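Phenylalanine--tRNA ligase beta subunit (Bacteroides fragilis, PDB 3IG2) forms part of the tetrameric enzyme that uses ATP to attach L-phenylalanine to tRNA(Phe), this chain being the core domain of its beta subunit. Local coordinates at residues Gln10-Val13 with Ala14-Leu17; Leu30-Ala33 with Ala34-Asp37; Val188-Lys191 with Met192-Ala195. All coordinates share one frame; numbering follows the deposited sequence.

Interaction 1. Residues Gln10-Val13 with Ala14-Leu17; sequences QNLV and AEQL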
ATOM      1  N   GLN B  10      21.317   3.571  -9.420  1.00 12.19           N
ATOM      2  CA  GLN B  10      20.415   4.657  -9.757  1.00 12.83           C
ATOM      3  C   GLN B  10      19.026   4.114 -10.074  1.00 12.57           C
ATOM      4  O   GLN B  10      18.031   4.676  -9.637  1.00 12.53           O
ATOM      5  CB  GLN B  10      20.898   5.427 -10.987  1.00 13.02           C
ATOM      6  CG  GLN B  10      22.061   6.368 -10.733  1.00 15.13           C
ATOM      7  CD  GLN B  10      22.424   7.187 -11.967  1.00 15.70           C
ATOM      8  OE1 GLN B  10      21.581   7.921 -12.519  1.00 14.40           O
ATOM      9  NE2 GLN B  10      23.696   7.095 -12.388  1.00 12.86           N
ATOM     10  N   ASN B  11      18.979   3.033 -10.853  1.00 12.37           N
ATOM     11  CA  ASN B  11      17.723   2.406 -11.232  1.00 12.80           C
ATOM     12  C   ASN B  11      17.011   1.869  -9.986  1.00 12.61           C
ATOM     13  O   ASN B  11      15.800   2.078  -9.821  1.00 12.59           O
ATOM     14  CB  ASN B  11      17.942   1.296 -12.267  1.00 13.00           C
ATOM     15  CG  ASN B  11      16.648   0.552 -12.601  1.00 14.68           C
ATOM     16  OD1 ASN B  11      15.707   1.134 -13.163  1.00 14.71           O
ATOM     17  ND2 ASN B  11      16.593  -0.735 -12.244  1.00 15.50           N
ATOM     18  N   LEU B  12      17.771   1.217  -9.100  1.00 12.14           N
ATOM     19  CA  LEU B  12      17.215   0.628  -7.887  1.00 12.23           C
ATOM     20  C   LEU B  12      16.606   1.723  -6.997  1.00 12.84           C
ATOM     21  O   LEU B  12      15.493   1.575  -6.483  1.00 12.10           O
ATOM     22  CB  LEU B  12      18.301  -0.142  -7.142  1.00 12.28           C
ATOM     23  CG  LEU B  12      18.376  -1.687  -7.118  1.00 14.32           C
ATOM     24  CD1 LEU B  12      17.486  -2.438  -8.142  1.00 13.75           C
ATOM     25  CD2 LEU B  12      19.839  -2.173  -7.174  1.00 13.90           C
ATOM     26  N   VAL B  13      17.330   2.833  -6.843  1.00 12.23           N
ATOM     27  CA  VAL B  13      16.839   3.962  -6.030  1.00 12.62           C
ATOM     28  C   VAL B  13      15.612   4.634  -6.636  1.00 13.01           C
ATOM     29  O   VAL B  13      14.680   4.991  -5.905  1.00 13.43           O
ATOM     30  CB  VAL B  13      17.963   4.976  -5.720  1.00 12.31           C
ATOM     31  CG1 VAL B  13      17.407   6.257  -5.113  1.00 12.33           C
ATOM     32  CG2 VAL B  13      18.972   4.343  -4.736  1.00 11.84           C
ATOM     33  N   ALA B  14      15.599   4.753  -7.967  1.00 13.43           N
ATOM     34  CA  ALA B  14      14.458   5.292  -8.698  1.00 14.00           C
ATOM     35  C   ALA B  14      13.220   4.429  -8.499  1.00 14.63           C
ATOM     36  O   ALA B  14      12.130   4.961  -8.236  1.00 14.66           O
ATOM     37  CB  ALA B  14      14.776   5.428 -10.179  1.00 13.47           C
ATOM     38  N   GLU B  15      13.381   3.112  -8.628  1.00 14.29           N
ATOM     39  CA  GLU B  15      12.275   2.173  -8.437  1.00 14.80           C
ATOM     40  C   GLU B  15      11.727   2.261  -7.016  1.00 15.14           C
ATOM     41  O   GLU B  15      10.505   2.224  -6.809  1.00 14.87           O
ATOM     42  CB  GLU B  15      12.710   0.740  -8.764  1.00 14.64           C
ATOM     43  CG  GLU B  15      13.193   0.557 -10.216  1.00 16.26           C
ATOM     44  CD  GLU B  15      13.520  -0.899 -10.572  1.00 18.09           C
ATOM     45  OE1 GLU B  15      13.777  -1.699  -9.643  1.00 19.33           O
ATOM     46  OE2 GLU B  15      13.507  -1.255 -11.778  1.00 17.92           O
ATOM     47  N   GLN B  16      12.630   2.388  -6.040  1.00 15.13           N
ATOM     48  CA  GLN B  16      12.230   2.503  -4.647  1.00 15.24           C
ATOM     49  C   GLN B  16      11.458   3.792  -4.385  1.00 14.78           C
ATOM     50  O   GLN B  16      10.408   3.770  -3.737  1.00 14.66           O
ATOM     51  CB  GLN B  16      13.440   2.448  -3.736  1.00 15.77           C
ATOM     52  CG  GLN B  16      13.106   2.675  -2.281  1.00 18.27           C
ATOM     53  CD  GLN B  16      14.340   2.617  -1.416  1.00 22.43           C
ATOM     54  OE1 GLN B  16      14.836   3.646  -0.957  1.00 25.46           O
ATOM     55  NE2 GLN B  16      14.872   1.423  -1.232  1.00 21.16           N
ATOM     56  N   LEU B  17      11.959   4.906  -4.912  1.00 14.29           N
ATOM     57  CA  LEU B  17      11.287   6.190  -4.747  1.00 13.59           C
ATOM     58  C   LEU B  17       9.919   6.212  -5.436  1.00 13.72           C
ATOM     59  O   LEU B  17       8.945   6.702  -4.849  1.00 13.60           O
ATOM     60  CB  LEU B  17      12.180   7.347  -5.236  1.00 13.09           C
ATOM     61  CG  LEU B  17      13.414   7.615  -4.373  1.00 13.57           C
ATOM     62  CD1 LEU B  17      14.387   8.596  -5.022  1.00 13.39           C
ATOM     63  CD2 LEU B  17      12.985   8.115  -2.985  1.00 13.19           C
TER

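Interaction 2. Residues Leu30-Ala33 with Ala34-Asp37; sequences LTRA and AYYD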
ATOM      1  N   LEU B  30      20.857  24.718 -17.714  1.00 11.58           N
ATOM      2  CA  LEU B  30      21.058  26.158 -17.939  1.00 12.16           C
ATOM      3  C   LEU B  30      20.071  26.890 -17.023  1.00 12.19           C
ATOM      4  O   LEU B  30      18.876  26.574 -17.019  1.00 12.38           O
ATOM      5  CB  LEU B  30      20.810  26.519 -19.403  1.00 11.44           C
ATOM      6  CG  LEU B  30      20.884  27.983 -19.880  1.00 14.68           C
ATOM      7  CD1 LEU B  30      22.228  28.649 -19.546  1.00 16.12           C
ATOM      8  CD2 LEU B  30      20.600  28.116 -21.384  1.00 12.42           C
ATOM      9  N   THR B  31      20.576  27.846 -16.249  1.00 11.75           N
ATOM     10  CA  THR B  31      19.761  28.483 -15.214  1.00 11.99           C
ATOM     11  C   THR B  31      20.085  29.982 -15.033  1.00 11.91           C
ATOM     12  O   THR B  31      20.834  30.572 -15.839  1.00 12.16           O
ATOM     13  CB  THR B  31      19.908  27.706 -13.886  1.00 11.26           C
ATOM     14  OG1 THR B  31      18.884  28.099 -12.971  1.00 12.89           O
ATOM     15  CG2 THR B  31      21.267  27.963 -13.264  1.00 10.58           C
ATOM     16  N   ARG B  32      19.538  30.560 -13.965  1.00 11.37           N
ATOM     17  CA  ARG B  32      19.568  32.008 -13.663  1.00 11.66           C
ATOM     18  C   ARG B  32      20.588  32.337 -12.562  1.00 11.45           C
ATOM     19  O   ARG B  32      20.425  31.941 -11.398  1.00 11.16           O
ATOM     20  CB  ARG B  32      18.158  32.437 -13.237  1.00 11.31           C
ATOM     21  CG  ARG B  32      17.990  33.845 -12.703  1.00 13.66           C
ATOM     22  CD  ARG B  32      16.505  34.194 -12.726  1.00 16.06           C
ATOM     23  NE  ARG B  32      16.135  35.393 -11.963  1.00 16.20           N
ATOM     24  CZ  ARG B  32      16.299  36.658 -12.375  1.00 19.02           C
ATOM     25  NH1 ARG B  32      16.861  36.937 -13.552  1.00 19.80           N
ATOM     26  NH2 ARG B  32      15.918  37.663 -11.594  1.00 16.31           N
ATOM     27  N   ALA B  33      21.647  33.058 -12.942  1.00 10.88           N
ATOM     28  CA  ALA B  33      22.713  33.452 -12.023  1.00 11.12           C
ATOM     29  C   ALA B  33      22.175  34.216 -10.779  1.00 11.45           C
ATOM     30  O   ALA B  33      22.707  34.079  -9.674  1.00 11.75           O
ATOM     31  CB  ALA B  33      23.780  34.309 -12.778  1.00 10.01           C
ATOM     32  N   ALA B  34      21.098  34.981 -10.965  1.00 11.24           N
ATOM     33  CA  ALA B  34      20.554  35.828  -9.901  1.00 11.15           C
ATOM     34  C   ALA B  34      19.956  35.004  -8.762  1.00 10.93           C
ATOM     35  O   ALA B  34      19.825  35.501  -7.654  1.00 10.40           O
ATOM     36  CB  ALA B  34      19.533  36.824 -10.463  1.00 10.70           C
ATOM     37  N   TYR B  35      19.629  33.736  -9.023  1.00 10.96           N
ATOM     38  CA  TYR B  35      19.201  32.849  -7.964  1.00 11.71           C
ATOM     39  C   TYR B  35      20.291  32.726  -6.896  1.00 12.49           C
ATOM     40  O   TYR B  35      20.003  32.508  -5.739  1.00 12.49           O
ATOM     41  CB  TYR B  35      18.921  31.456  -8.505  1.00 12.69           C
ATOM     42  CG  TYR B  35      17.657  31.242  -9.321  1.00 12.61           C
ATOM     43  CD1 TYR B  35      16.567  32.117  -9.242  1.00 11.62           C
ATOM     44  CD2 TYR B  35      17.552  30.117 -10.147  1.00 12.77           C
ATOM     45  CE1 TYR B  35      15.398  31.860  -9.959  1.00 13.46           C
ATOM     46  CE2 TYR B  35      16.391  29.842 -10.865  1.00 13.34           C
ATOM     47  CZ  TYR B  35      15.324  30.721 -10.760  1.00 12.92           C
ATOM     48  OH  TYR B  35      14.202  30.465 -11.474  1.00 14.60           O
ATOM     49  N   TYR B  36      21.547  32.873  -7.297  1.00 12.68           N
ATOM     50  CA  TYR B  36      22.667  32.651  -6.395  1.00 12.93           C
ATOM     51  C   TYR B  36      23.127  33.920  -5.646  1.00 13.37           C
ATOM     52  O   TYR B  36      24.036  33.863  -4.821  1.00 13.34           O
ATOM     53  CB  TYR B  36      23.815  31.994  -7.182  1.00 12.74           C
ATOM     54  CG  TYR B  36      23.424  30.642  -7.751  1.00 12.89           C
ATOM     55  CD1 TYR B  36      23.659  29.459  -7.026  1.00 12.35           C
ATOM     56  CD2 TYR B  36      22.781  30.537  -8.996  1.00 12.27           C
ATOM     57  CE1 TYR B  36      23.282  28.215  -7.533  1.00 11.28           C
ATOM     58  CE2 TYR B  36      22.407  29.295  -9.504  1.00 11.56           C
ATOM     59  CZ  TYR B  36      22.658  28.140  -8.764  1.00 12.42           C
ATOM     60  OH  TYR B  36      22.294  26.914  -9.276  1.00 11.33           O
ATOM     61  N   ASP B  37      22.482  35.049  -5.919  1.00 13.68           N
ATOM     62  CA  ASP B  37      22.861  36.330  -5.315  1.00 14.63           C
ATOM     63  C   ASP B  37      22.928  36.284  -3.803  1.00 14.39           C
ATOM     64  O   ASP B  37      21.962  35.914  -3.136  1.00 14.02           O
ATOM     65  CB  ASP B  37      21.889  37.424  -5.748  1.00 15.66           C
ATOM     66  CG  ASP B  37      22.174  37.929  -7.148  1.00 19.18           C
ATOM     67  OD1 ASP B  37      21.241  38.469  -7.801  1.00 23.44           O
ATOM     68  OD2 ASP B  37      23.343  37.804  -7.588  1.00 23.29           O
TER
HETATM   69  O   HOH W   1      19.969  26.833 -10.392  1.00 16.53           O
HETATM   70  O   HOH W   2      24.557  35.746  -9.035  1.00 20.42           O

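Interaction 3. Residues Val188-Lys191 with Met192-Ala195; sequences VTKK and MLKA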
ATOM      1  N   VAL B 188      13.323  23.865   3.828  1.00 11.89           N
ATOM      2  CA  VAL B 188      13.721  25.017   3.032  1.00 12.93           C
ATOM      3  C   VAL B 188      13.244  26.296   3.720  1.00 12.74           C
ATOM      4  O   VAL B 188      12.150  26.320   4.244  1.00 13.26           O
ATOM      5  CB  VAL B 188      13.177  24.927   1.560  1.00 12.34           C
ATOM      6  CG1 VAL B 188      13.421  26.219   0.755  1.00 11.29           C
ATOM      7  CG2 VAL B 188      13.757  23.733   0.846  1.00 13.97           C
ATOM      8  N   THR B 189      14.063  27.344   3.727  1.00 13.32           N
ATOM      9  CA  THR B 189      13.663  28.616   4.355  1.00 14.27           C
ATOM     10  C   THR B 189      12.376  29.196   3.742  1.00 15.05           C
ATOM     11  O   THR B 189      12.129  29.079   2.545  1.00 14.94           O
ATOM     12  CB  THR B 189      14.767  29.706   4.290  1.00 14.95           C
ATOM     13  OG1 THR B 189      14.900  30.192   2.951  1.00 16.58           O
ATOM     14  CG2 THR B 189      16.110  29.186   4.783  1.00 13.46           C
ATOM     15  N   LYS B 190      11.550  29.796   4.590  1.00 15.62           N
ATOM     16  CA  LYS B 190      10.358  30.513   4.167  1.00 15.95           C
ATOM     17  C   LYS B 190      10.640  31.596   3.109  1.00 16.09           C
ATOM     18  O   LYS B 190       9.895  31.723   2.129  1.00 15.93           O
ATOM     19  CB  LYS B 190       9.713  31.146   5.390  1.00 15.88           C
ATOM     20  CG  LYS B 190       8.399  30.500   5.774  1.00 18.06           C
ATOM     21  CD  LYS B 190       8.527  29.051   6.213  1.00 18.82           C
ATOM     22  CE  LYS B 190       7.274  28.622   6.991  1.00 19.75           C
ATOM     23  NZ  LYS B 190       6.917  29.549   8.117  1.00 19.22           N
ATOM     24  N   LYS B 191      11.707  32.369   3.317  1.00 15.86           N
ATOM     25  CA  LYS B 191      12.112  33.409   2.369  1.00 16.04           C
ATOM     26  C   LYS B 191      12.271  32.793   0.978  1.00 15.64           C
ATOM     27  O   LYS B 191      11.769  33.311  -0.008  1.00 15.10           O
ATOM     28  CB  LYS B 191      13.393  34.110   2.860  1.00 16.28           C
ATOM     29  CG  LYS B 191      14.211  34.860   1.801  1.00 16.93           C
ATOM     30  CD  LYS B 191      15.168  35.866   2.475  1.00 16.57           C
ATOM     31  CE  LYS B 191      15.997  36.619   1.445  1.00 17.39           C
ATOM     32  NZ  LYS B 191      16.982  37.560   2.083  1.00 19.07           N
HETATM   33  N   MSE B 192      12.920  31.642   0.911  1.00 16.04           N
HETATM   34  CA  MSE B 192      13.121  30.977  -0.372  1.00 16.59           C
HETATM   35  C   MSE B 192      11.862  30.428  -1.036  1.00 15.92           C
HETATM   36  O   MSE B 192      11.738  30.489  -2.249  1.00 16.32           O
HETATM   37  CB  MSE B 192      14.155  29.877  -0.213  1.00 17.02           C
HETATM   38  CG  MSE B 192      15.508  30.490  -0.247  1.00 19.98           C
HETATM   39 SE   MSE B 192      16.119  30.288  -2.049  1.00 21.39          SE
HETATM   40  CE  MSE B 192      16.532  28.444  -1.570  1.00 15.66           C
ATOM     41  N   LEU B 193      10.943  29.881  -0.254  1.00 14.64           N
ATOM     42  CA  LEU B 193       9.667  29.438  -0.804  1.00 14.56           C
ATOM     43  C   LEU B 193       8.951  30.628  -1.449  1.00 14.96           C
ATOM     44  O   LEU B 193       8.394  30.527  -2.542  1.00 15.47           O
ATOM     45  CB  LEU B 193       8.796  28.858   0.324  1.00 14.19           C
ATOM     46  CG  LEU B 193       9.417  27.682   1.063  1.00 12.95           C
ATOM     47  CD1 LEU B 193       8.570  27.262   2.252  1.00 12.34           C
ATOM     48  CD2 LEU B 193       9.596  26.556   0.098  1.00 14.10           C
ATOM     49  N   LYS B 194       8.967  31.752  -0.744  1.00 15.30           N
ATOM     50  CA  LYS B 194       8.294  32.958  -1.188  1.00 16.09           C
ATOM     51  C   LYS B 194       8.875  33.448  -2.509  1.00 15.97           C
ATOM     52  O   LYS B 194       8.143  33.735  -3.452  1.00 15.34           O
ATOM     53  CB  LYS B 194       8.445  34.034  -0.125  1.00 16.01           C
ATOM     54  CG  LYS B 194       7.823  35.352  -0.504  1.00 17.33           C
ATOM     55  CD  LYS B 194       6.320  35.300  -0.345  1.00 19.98           C
ATOM     56  CE  LYS B 194       5.893  35.674   1.059  1.00 19.42           C
ATOM     57  NZ  LYS B 194       4.741  36.623   1.003  1.00 21.18           N
ATOM     58  N   ALA B 195      10.200  33.520  -2.573  1.00 16.54           N
ATOM     59  CA  ALA B 195      10.859  34.004  -3.781  1.00 17.01           C
ATOM     60  C   ALA B 195      10.533  33.117  -4.978  1.00 17.00           C
ATOM     61  O   ALA B 195      10.625  33.580  -6.106  1.00 17.75           O
ATOM     62  CB  ALA B 195      12.367  34.105  -3.576  1.00 16.95           C
TER

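Interaction 1. Residues Gln10-Val13 with Ala14-Leu17
Glu15 reaches back one turn of the amphipathic alpha-helix 6-19 to the amide of Asn11, and its side chain can be followed outward atom by atom. CB sits 3.5 Å from Asn11 O, the carbonyl that also takes the backbone N-H of Glu15 (N to O 2.9 Å). CG presses closer to that same oxygen, at 3.0 Å. With chi1 at -60°, CG stands opposite the carbonyl carbon of Glu15, and the extended chain beyond it runs toward the N-terminal end of the helix, alongside the amide of Asn11. CD then lies nearest to Asn11 ND2. At the tip OE2 takes the hydrogen bond from Asn11 ND2, while OE1 is farther from Asn11 ND2 (4.0 Å) and about as far from Leu12 CD1 (4.1 Å). The bond to OE2 is weak on two counts, a length of 3.2 Å and an N-H...O angle of 137°, and the amide and carboxylate planes are turned 68° from each other. Both residues are exposed, so solvent may compete with this weak bond.

Val13 and Leu17 form an apolar patch on the side facing the sheet. They lie side by side and point the same way, and Leu115 and Leu117 of strand 109-121 and Phe87 of strand 85-95 meet them; Ile147 of helix 134-150 also touches Val13. Leu17 CG rests over Val13 O at 3.3 Å, beside the i to i+4 bond from Leu17 N to that oxygen. The two side chains themselves meet through single methyls, Val13 CG1 against Leu17 CD1 at 3.8 Å.

Interaction 2. Residues Leu30-Ala33 with Ala34-Asp37
One face of the Tyr35 ring is covered by the aliphatic part of Arg32: CB stands 3.9 Å from the ring centroid and 10° off the ring normal, a CH-pi contact, and CD follows over the CE1 side at 3.8 Å. The guanidinium beyond is a second flat group, perpendicular to the ring (planes 90° apart). Ala34 CB lies over the centre of one guanidinium face, 3.8 Å from Arg32 CZ, and Tyr35 CE1 comes to its edge. The Tyr36 ring is met at its edge instead, where Ala33 O lies in plane, Arg32 O is close to CD2, and Thr31 CG2 approaches CE2. Farther along the chain, Phe67 and Phe196 meet the Tyr35 ring with planes inclined roughly midway between parallel and perpendicular, and Phe67 meets Tyr36 edge-to-face. Arg32 reaches all this by an extended course, CG anti to the backbone N (chi1 172°) and the chain straight to NE; its NH1 forms a salt bridge with Asp57.

The backbone under these groups leaves strand 30-31, outermost within this chain in a small antiparallel sheet, and winds into a short 3-10 turn. The evidence is the i to i+3 pattern: Tyr35 N bonds to Arg32 O at 3.1 Å and Tyr36 N to Ala33 O at 2.9 Å. The phenol hydroxyls find partners in other parts of the chain: Tyr35 OH hydrogen-bonds to Glu71 OE2 and Tyr36 OH to Gln63 N. Two waters add links. One connects Thr31 OG1 with Tyr36 OH, lying 2.6 Å from the latter; the other donates to Ala33 O and, at 2.8 Å, to Asp37 OD2.

Interaction 3. Residues Val188-Lys191 with Met192-Ala195
Thr189 holds OG1 between its own backbone N and carbonyl carbon (chi1 72°), which turns the hydroxyl oxygen to the backbone N of Met192, three residues on. The bond is 3.2 Å long from Met192 N to Thr189 OG1, with an N-H...O angle of 153°. Met192, present as selenomethionine, has CG opposite its carbonyl carbon (chi1 -80°), and this lays the first part of its chain along the same oxygen: CB and CG each come within 3.3 Å of Thr189 OG1. Bends at the next two torsions then carry the selenium and terminal methyl away from Thr189, toward the side where Ile167, Leu66 and Phe67 touch the residue.

Val188, the last residue of strand 181-188, supplies the apolar half of the contact. Its CG1 methyl is shared, lying 3.9 Å from Met192 CB and the same distance from Leu193 CD2. The Val188 and Met192 side chains cross at about a right angle. Leu193 meanwhile folds CG over Thr189 O at 3.4 Å and is covered further by Val202, Val198 and Val124. Its backbone N bonds to Thr189 O, and the same i to i+4 spacing continues from Lys194 N to Lys190 O and from Ala195 N to Lys191 O.

A threonine hydroxyl accepting the N-H three residues ahead, at the junction of a strand with helix 190-195, is a classical N-cap, in which the side chain satisfies an amide of the first helical turn.

From the N terminus the chain passes first through interaction 1, inside helix 6-19, then interaction 2, where strand 30-31 runs into a 3-10 turn, and much later interaction 3, between strand 181-188 and helix 190-195. Each joins consecutive residues and closes only a local turn; they follow in series, neither nested nor crossed. Interaction 1 lies across the chain's centre from the others, about 30 and 29 Å away between centres, and packs against the large mixed sheet. Interactions 2 and 3 are neighbours, with nearest atoms about 6 Å apart. Phe67 of helix 66-75 bridges them, touching Tyr35, Tyr36 and Met192, so this helix links the small sheet's turn to the capped helix.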